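Local coordinates for phenylacetic acid degradation-related protein (Silicibacter sp., PDB 2QWZ) that is a putative thioesterase of the hotdog-type thioesterase superfamily and probably hydrolyses acyl thioesters, its natural substrate being unknown, at residues Thr129-Ile135 with Ser149-Ile155; Pro111-Arg115 with Ser139-Glu143. All blocks are in the same frame, centred on the assembly; numbering follows the deposited sequence.

Going from the N terminus, the chain leaves strand 99-107, turns through 111-115, and runs out along strand 117-126 and back along strand 130-139. Only at 139-143 does contact 2 close, drawing the loop after strand 99-107 against the turn that follows strand 130-139. Contact 1 opens inside that excursion, at 129-135, and closes beyond it at 149-155, so the two cross rather than nest: their segments alternate along the chain. Contact 1 zips the hairpin of strands 130-139 and 147-154 within the sheet; contact 2 ties the loop of that hairpin to the loop between strands 99-107 and 117-126. The centres lie about 26 Å apart, on opposite sides of the chain's centre.

Contact 1: residues Thr129-Ile135 with Ser149-Ile155; sequences TLAVGDI and STMTYSI
Ser149 pairs with Ile135 through two backbone bonds, and its CB meets Ile135 CG2 at 3.4 Å, tight for two carbons, while the serine hydroxyl turns to Ser104 O on strand 99-107. Thr150, on the face shared by Leu130, Val132 and Asp134, lays CG2 3.7 Å from Gly133 O; its OG1 is taken by Arg148, and Asp134 opposite is salt-bridged to Arg122. Met151, a selenomethionine, faces Gly133 across the pair, and its side chain reaches Asp81 of helix 73-92. Their two backbone bonds run nearly straight, Met151 N to Gly133 O at 2.8 Å. Thr152 stands side by side with Val132, two beta-branched residues suited to an extended strand. Its OG1 lies beside the backbone N (chi1 -54°), which puts the methyl near Ala131 O and Val132 CG2 while OG1 flanks Val132 CG1. This face packs on Met108, Asp106 and Arg148 of a second subunit. Tyr153 bonds to Ala131 in both directions; Ala131 O lies at the edge of the ring, near its plane, and the phenol reaches Asp81. Past Ser154, Ile155 brings CD1 to 4.1 Å from the small Ala131 CB, and its N bonds to Thr129 O from above the carbonyl plane, at 2.9 Å. Inward-facing N-H and C=O groups are thus met within this antiparallel hairpin of the hotdog-type sheet, outward-facing ones by strands 117-126 and 99-107, and the polar ends of Ser149, Thr150, Asp134 and Tyr153 by neighbouring parts of the same chain.

Contact 2: residues Pro111-Arg115 with Ser139-Glu143; sequences PESGR and SEGME
Arg115 NH1 grips Glu140 O at 2.7 Å, the carbonyl oxygen lying in the guanidinium plane and the donor in the carbonyl plane. Over the centre of one guanidinium face sits the selenium of Met142, 3.9 Å from Arg115 CZ, the two side chains crossing at about a right angle. With an alanine here instead of the arginine, Glu140 O would probably lose this donor and Met142 SE the flat group it rests on. The arginine spans the gap because its chain is extended from CG to NE. A second bond has the same direction: Glu112 N donates to Ser139 OG at 2.8 Å, and OG also gives its hydrogen to a water, 2.7 Å from OG. That water donates in turn to Glu112 O and to Arg115 O, so one small hydroxyl, set beside its own backbone N (chi1 -78°), reaches both ends of the facing turn. A lighter contact brings Met142 CE to 3.8 Å from Glu112 OE1. Behind these contacts stand two type II beta turns, Glu112-Arg115 and Ser139-Met142, each with a glycine at its third position, Gly114 and Gly141, where the positive phi (94° in both) suits a residue without CB. At Gly141 a CB would also run into Arg115 NH1. The turn 139-142 is closed by Met142 N bonding to Ser139 O. Further out, Glu140 forms a salt bridge with Arg57, Ser113 OG bonds to Gly69 O, and Pro111 and Ser139 both rest on Leu117, at the start of strand 117-126.

Contact 1: residues Thr129-Ile135 with Ser149-Ile155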
ATOM      1  N   THR A 129     -12.295 -15.090  -5.957  1.00 44.96           N
ATOM      2  CA  THR A 129     -12.364 -13.796  -6.651  1.00 42.23           C
ATOM      3  C   THR A 129     -11.078 -12.958  -6.641  1.00 39.12           C
ATOM      4  O   THR A 129     -10.976 -11.999  -7.396  1.00 38.84           O
ATOM      5  CB  THR A 129     -13.476 -12.930  -6.051  1.00 41.91           C
ATOM      6  OG1 THR A 129     -13.108 -12.552  -4.718  1.00 45.53           O
ATOM      7  CG2 THR A 129     -14.777 -13.700  -6.021  1.00 34.83           C
ATOM      8  N   LEU A 130     -10.129 -13.289  -5.778  1.00 34.92           N
ATOM      9  CA  LEU A 130      -8.938 -12.481  -5.589  1.00 34.70           C
ATOM     10  C   LEU A 130      -7.740 -13.384  -5.391  1.00 32.67           C
ATOM     11  O   LEU A 130      -7.826 -14.408  -4.715  1.00 32.49           O
ATOM     12  CB  LEU A 130      -9.023 -11.543  -4.381  1.00 35.12           C
ATOM     13  CG  LEU A 130      -9.866 -10.256  -4.440  1.00 42.26           C
ATOM     14  CD1 LEU A 130      -9.553  -9.450  -3.169  1.00 42.26           C
ATOM     15  CD2 LEU A 130      -9.703  -9.362  -5.704  1.00 44.31           C
ATOM     16  N   ALA A 131      -6.625 -12.990  -5.994  1.00 25.49           N
ATOM     17  CA  ALA A 131      -5.413 -13.711  -5.833  1.00 25.79           C
ATOM     18  C   ALA A 131      -4.426 -12.708  -5.253  1.00 21.90           C
ATOM     19  O   ALA A 131      -4.475 -11.526  -5.607  1.00 21.93           O
ATOM     20  CB  ALA A 131      -4.960 -14.252  -7.176  1.00 17.56           C
ATOM     21  N   VAL A 132      -3.550 -13.132  -4.360  1.00 27.37           N
ATOM     22  CA  VAL A 132      -2.605 -12.177  -3.719  1.00 23.30           C
ATOM     23  C   VAL A 132      -1.257 -12.816  -3.671  1.00 26.91           C
ATOM     24  O   VAL A 132      -1.147 -13.987  -3.382  1.00 26.98           O
ATOM     25  CB  VAL A 132      -2.991 -11.795  -2.250  1.00 27.91           C
ATOM     26  CG1 VAL A 132      -2.012 -10.765  -1.649  1.00 21.72           C
ATOM     27  CG2 VAL A 132      -4.376 -11.264  -2.149  1.00 24.54           C
ATOM     28  N   GLY A 133      -0.203 -12.042  -3.940  1.00 28.94           N
ATOM     29  CA  GLY A 133       1.138 -12.562  -3.768  1.00 25.23           C
ATOM     30  C   GLY A 133       2.138 -11.490  -3.510  1.00 23.51           C
ATOM     31  O   GLY A 133       1.897 -10.313  -3.769  1.00 21.34           O
ATOM     32  N   ASP A 134       3.293 -11.876  -3.013  1.00 28.02           N
ATOM     33  CA  ASP A 134       4.318 -10.892  -2.800  1.00 27.90           C
ATOM     34  C   ASP A 134       5.664 -11.324  -3.412  1.00 27.94           C
ATOM     35  O   ASP A 134       5.759 -12.410  -4.006  1.00 27.53           O
ATOM     36  CB  ASP A 134       4.368 -10.494  -1.316  1.00 31.37           C
ATOM     37  CG  ASP A 134       4.905 -11.569  -0.425  1.00 32.56           C
ATOM     38  OD1 ASP A 134       5.534 -12.488  -0.922  1.00 39.52           O
ATOM     39  OD2 ASP A 134       4.704 -11.475   0.793  1.00 41.30           O
ATOM     40  N   ILE A 135       6.665 -10.444  -3.341  1.00 21.62           N
ATOM     41  CA  ILE A 135       7.878 -10.594  -4.140  1.00 20.16           C
ATOM     42  C   ILE A 135       9.024  -9.743  -3.530  1.00 19.32           C
ATOM     43  O   ILE A 135       8.763  -8.668  -3.039  1.00 19.73           O
ATOM     44  CB  ILE A 135       7.617 -10.192  -5.607  1.00 23.09           C
ATOM     45  CG1 ILE A 135       8.837 -10.423  -6.501  1.00 25.12           C
ATOM     46  CG2 ILE A 135       7.121  -8.793  -5.716  1.00 22.81           C
ATOM     47  CD1 ILE A 135       8.478 -10.706  -7.947  1.00 26.26           C
ATOM     48  N   SER A 149       7.492  -6.021  -2.879  1.00 28.58           N
ATOM     49  CA  SER A 149       6.187  -5.680  -3.462  1.00 24.35           C
ATOM     50  C   SER A 149       5.125  -6.677  -3.122  1.00 27.65           C
ATOM     51  O   SER A 149       5.446  -7.800  -2.824  1.00 28.17           O
ATOM     52  CB  SER A 149       6.299  -5.603  -4.996  1.00 24.14           C
ATOM     53  OG  SER A 149       5.088  -5.244  -5.597  1.00 28.80           O
ATOM     54  N   THR A 150       3.857  -6.229  -3.174  1.00 25.00           N
ATOM     55  CA  THR A 150       2.691  -7.040  -3.002  1.00 27.22           C
ATOM     56  C   THR A 150       1.819  -6.736  -4.200  1.00 26.57           C
ATOM     57  O   THR A 150       1.650  -5.569  -4.576  1.00 28.01           O
ATOM     58  CB  THR A 150       1.888  -6.678  -1.730  1.00 30.25           C
ATOM     59  OG1 THR A 150       2.761  -6.713  -0.585  1.00 27.23           O
ATOM     60  CG2 THR A 150       0.793  -7.651  -1.500  1.00 17.61           C
HETATM   61  N   MSE A 151       1.354  -7.775  -4.847  1.00 26.71           N
HETATM   62  CA  MSE A 151       0.475  -7.611  -5.983  1.00 26.72           C
HETATM   63  C   MSE A 151      -0.733  -8.377  -5.680  1.00 25.29           C
HETATM   64  O   MSE A 151      -0.611  -9.501  -5.191  1.00 23.35           O
HETATM   65  CB  MSE A 151       1.076  -8.208  -7.249  1.00 29.45           C
HETATM   66  CG  MSE A 151       2.344  -7.538  -7.770  1.00 21.37           C
HETATM   67 SE   MSE A 151       2.212  -5.803  -8.526  0.75 30.98          SE
HETATM   68  CE  MSE A 151       0.444  -6.037  -9.470  1.00 11.80           C
ATOM     69  N   THR A 152      -1.887  -7.800  -6.053  1.00 29.71           N
ATOM     70  CA  THR A 152      -3.207  -8.397  -5.925  1.00 27.07           C
ATOM     71  C   THR A 152      -3.946  -8.316  -7.276  1.00 30.74           C
ATOM     72  O   THR A 152      -3.866  -7.293  -7.969  1.00 27.03           O
ATOM     73  CB  THR A 152      -4.035  -7.602  -4.879  1.00 31.18           C
ATOM     74  OG1 THR A 152      -3.319  -7.518  -3.643  1.00 21.69           O
ATOM     75  CG2 THR A 152      -5.319  -8.216  -4.610  1.00 14.40           C
ATOM     76  N   TYR A 153      -4.697  -9.381  -7.595  1.00 29.54           N
ATOM     77  CA  TYR A 153      -5.368  -9.568  -8.866  1.00 31.51           C
ATOM     78  C   TYR A 153      -6.809  -9.960  -8.650  1.00 30.03           C
ATOM     79  O   TYR A 153      -7.115 -10.759  -7.778  1.00 32.96           O
ATOM     80  CB  TYR A 153      -4.688 -10.689  -9.701  1.00 30.65           C
ATOM     81  CG  TYR A 153      -3.262 -10.372  -9.956  1.00 27.31           C
ATOM     82  CD1 TYR A 153      -2.297 -10.676  -9.026  1.00 24.28           C
ATOM     83  CD2 TYR A 153      -2.875  -9.733 -11.122  1.00 26.22           C
ATOM     84  CE1 TYR A 153      -0.986 -10.324  -9.234  1.00 29.66           C
ATOM     85  CE2 TYR A 153      -1.556  -9.429 -11.357  1.00 23.91           C
ATOM     86  CZ  TYR A 153      -0.632  -9.693 -10.405  1.00 27.51           C
ATOM     87  OH  TYR A 153       0.659  -9.337 -10.637  1.00 22.40           O
ATOM     88  N   SER A 154      -7.685  -9.403  -9.462  1.00 32.89           N
ATOM     89  CA  SER A 154      -9.063  -9.829  -9.505  1.00 37.05           C
ATOM     90  C   SER A 154      -9.162 -10.994 -10.461  1.00 39.57           C
ATOM     91  O   SER A 154      -8.637 -10.928 -11.560  1.00 40.54           O
ATOM     92  CB  SER A 154      -9.965  -8.689  -9.968  1.00 38.38           C
ATOM     93  OG  SER A 154     -11.103  -9.202 -10.631  1.00 46.72           O
ATOM     94  N   ILE A 155      -9.803 -12.069 -10.017  1.00 44.91           N
ATOM     95  CA  ILE A 155     -10.133 -13.209 -10.856  1.00 50.95           C
ATOM     96  C   ILE A 155     -11.621 -13.160 -11.196  1.00 55.31           C
ATOM     97  O   ILE A 155     -12.452 -13.373 -10.324  1.00 57.23           O
ATOM     98  CB  ILE A 155      -9.965 -14.513 -10.117  1.00 50.12           C
ATOM     99  CG1 ILE A 155      -8.507 -14.787  -9.776  1.00 50.08           C
ATOM    100  CG2 ILE A 155     -10.609 -15.636 -10.956  1.00 54.60           C
ATOM    101  CD1 ILE A 155      -8.398 -15.819  -8.676  1.00 53.34           C
TER

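Contact 2: residues Pro111-Arg115 with Ser139-Glu143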
ATOM      1  N   PRO A 111      19.416  -0.558  -7.209  1.00 36.14           N
ATOM      2  CA  PRO A 111      19.902  -1.709  -7.919  1.00 37.74           C
ATOM      3  C   PRO A 111      21.370  -1.538  -8.303  1.00 41.20           C
ATOM      4  O   PRO A 111      21.846  -0.420  -8.519  1.00 41.63           O
ATOM      5  CB  PRO A 111      19.018  -1.762  -9.163  1.00 40.35           C
ATOM      6  CG  PRO A 111      17.811  -1.082  -8.793  1.00 35.62           C
ATOM      7  CD  PRO A 111      18.230  -0.000  -7.856  1.00 35.41           C
ATOM      8  N   GLU A 112      22.097  -2.647  -8.323  1.00 43.27           N
ATOM      9  CA  GLU A 112      23.468  -2.645  -8.793  1.00 42.20           C
ATOM     10  C   GLU A 112      23.459  -2.486 -10.305  1.00 40.05           C
ATOM     11  O   GLU A 112      22.843  -3.270 -11.008  1.00 36.52           O
ATOM     12  CB  GLU A 112      24.154  -3.944  -8.399  1.00 43.27           C
ATOM     13  CG  GLU A 112      25.630  -4.016  -8.759  1.00 47.65           C
ATOM     14  CD  GLU A 112      26.508  -3.138  -7.886  1.00 63.05           C
ATOM     15  OE1 GLU A 112      25.991  -2.571  -6.879  1.00 59.03           O
ATOM     16  OE2 GLU A 112      27.721  -3.031  -8.221  1.00 61.02           O
ATOM     17  N   SER A 113      24.134  -1.448 -10.793  1.00 39.27           N
ATOM     18  CA  SER A 113      24.231  -1.186 -12.226  1.00 38.84           C
ATOM     19  C   SER A 113      24.959  -2.328 -12.953  1.00 38.43           C
ATOM     20  O   SER A 113      26.048  -2.754 -12.529  1.00 39.81           O
ATOM     21  CB  SER A 113      25.002   0.119 -12.456  1.00 40.62           C
ATOM     22  OG  SER A 113      25.047   0.430 -13.837  1.00 42.04           O
ATOM     23  N   GLY A 114      24.369  -2.799 -14.043  1.00 33.06           N
ATOM     24  CA  GLY A 114      25.010  -3.769 -14.927  1.00 32.80           C
ATOM     25  C   GLY A 114      24.684  -5.229 -14.663  1.00 30.13           C
ATOM     26  O   GLY A 114      25.367  -6.073 -15.180  1.00 30.67           O
ATOM     27  N   ARG A 115      23.658  -5.498 -13.848  1.00 28.20           N
ATOM     28  CA  ARG A 115      23.236  -6.849 -13.471  1.00 27.17           C
ATOM     29  C   ARG A 115      21.756  -7.051 -13.718  1.00 24.54           C
ATOM     30  O   ARG A 115      20.971  -6.106 -13.606  1.00 26.30           O
ATOM     31  CB  ARG A 115      23.474  -7.086 -12.012  1.00 26.58           C
ATOM     32  CG  ARG A 115      24.908  -6.968 -11.642  1.00 27.57           C
ATOM     33  CD  ARG A 115      25.071  -7.396 -10.247  1.00 31.79           C
ATOM     34  NE  ARG A 115      26.491  -7.441  -9.857  1.00 28.80           N
ATOM     35  CZ  ARG A 115      27.033  -8.384  -9.091  1.00 35.13           C
ATOM     36  NH1 ARG A 115      26.322  -9.415  -8.629  1.00 29.11           N
ATOM     37  NH2 ARG A 115      28.315  -8.311  -8.791  1.00 33.42           N
ATOM     38  N   SER A 139      19.214  -7.398  -7.096  1.00 28.35           N
ATOM     39  CA  SER A 139      20.227  -7.411  -8.134  1.00 29.63           C
ATOM     40  C   SER A 139      20.942  -8.755  -8.008  1.00 32.00           C
ATOM     41  O   SER A 139      21.409  -9.117  -6.947  1.00 36.44           O
ATOM     42  CB  SER A 139      21.209  -6.230  -8.018  1.00 30.63           C
ATOM     43  OG  SER A 139      20.606  -5.036  -8.536  1.00 33.10           O
ATOM     44  N   GLU A 140      21.012  -9.509  -9.092  1.00 32.51           N
ATOM     45  CA  GLU A 140      21.500 -10.868  -9.019  1.00 31.81           C
ATOM     46  C   GLU A 140      22.892 -10.905  -8.392  1.00 34.16           C
ATOM     47  O   GLU A 140      23.780 -10.232  -8.868  1.00 31.99           O
ATOM     48  CB  GLU A 140      21.531 -11.453 -10.409  1.00 32.69           C
ATOM     49  CG  GLU A 140      22.022 -12.878 -10.483  1.00 30.73           C
ATOM     50  CD  GLU A 140      21.778 -13.476 -11.866  1.00 20.94           C
ATOM     51  OE1 GLU A 140      21.902 -12.722 -12.883  1.00 21.31           O
ATOM     52  OE2 GLU A 140      21.593 -14.708 -11.933  1.00 21.91           O
ATOM     53  N   GLY A 141      23.068 -11.688  -7.325  1.00 36.44           N
ATOM     54  CA  GLY A 141      24.370 -11.836  -6.661  1.00 37.72           C
ATOM     55  C   GLY A 141      24.615 -10.909  -5.488  1.00 39.59           C
ATOM     56  O   GLY A 141      25.669 -10.976  -4.859  1.00 41.11           O
HETATM   57  N   MSE A 142      23.670 -10.005  -5.227  1.00 40.93           N
HETATM   58  CA  MSE A 142      23.740  -9.094  -4.092  1.00 38.80           C
HETATM   59  C   MSE A 142      22.644  -9.583  -3.164  1.00 36.36           C
HETATM   60  O   MSE A 142      21.518  -9.759  -3.596  1.00 34.00           O
HETATM   61  CB  MSE A 142      23.448  -7.663  -4.524  1.00 39.37           C
HETATM   62  CG  MSE A 142      24.095  -7.210  -5.823  1.00 43.14           C
HETATM   63 SE   MSE A 142      26.010  -6.928  -5.633  0.75 53.90          SE
HETATM   64  CE  MSE A 142      25.957  -5.393  -4.378  1.00 37.17           C
ATOM     65  N   GLU A 143      22.974  -9.831  -1.905  1.00 37.19           N
ATOM     66  CA  GLU A 143      22.045 -10.520  -0.999  1.00 38.07           C
ATOM     67  C   GLU A 143      20.929  -9.623  -0.441  1.00 37.49           C
ATOM     68  O   GLU A 143      19.807 -10.102  -0.202  1.00 39.69           O
ATOM     69  CB  GLU A 143      22.811 -11.253   0.111  1.00 37.28           C
ATOM     70  CG  GLU A 143      23.396 -12.599  -0.363  1.00 42.18           C
TER
HETATM   71  O   HOH W   1      20.537  -4.479 -11.200  1.00 33.76           O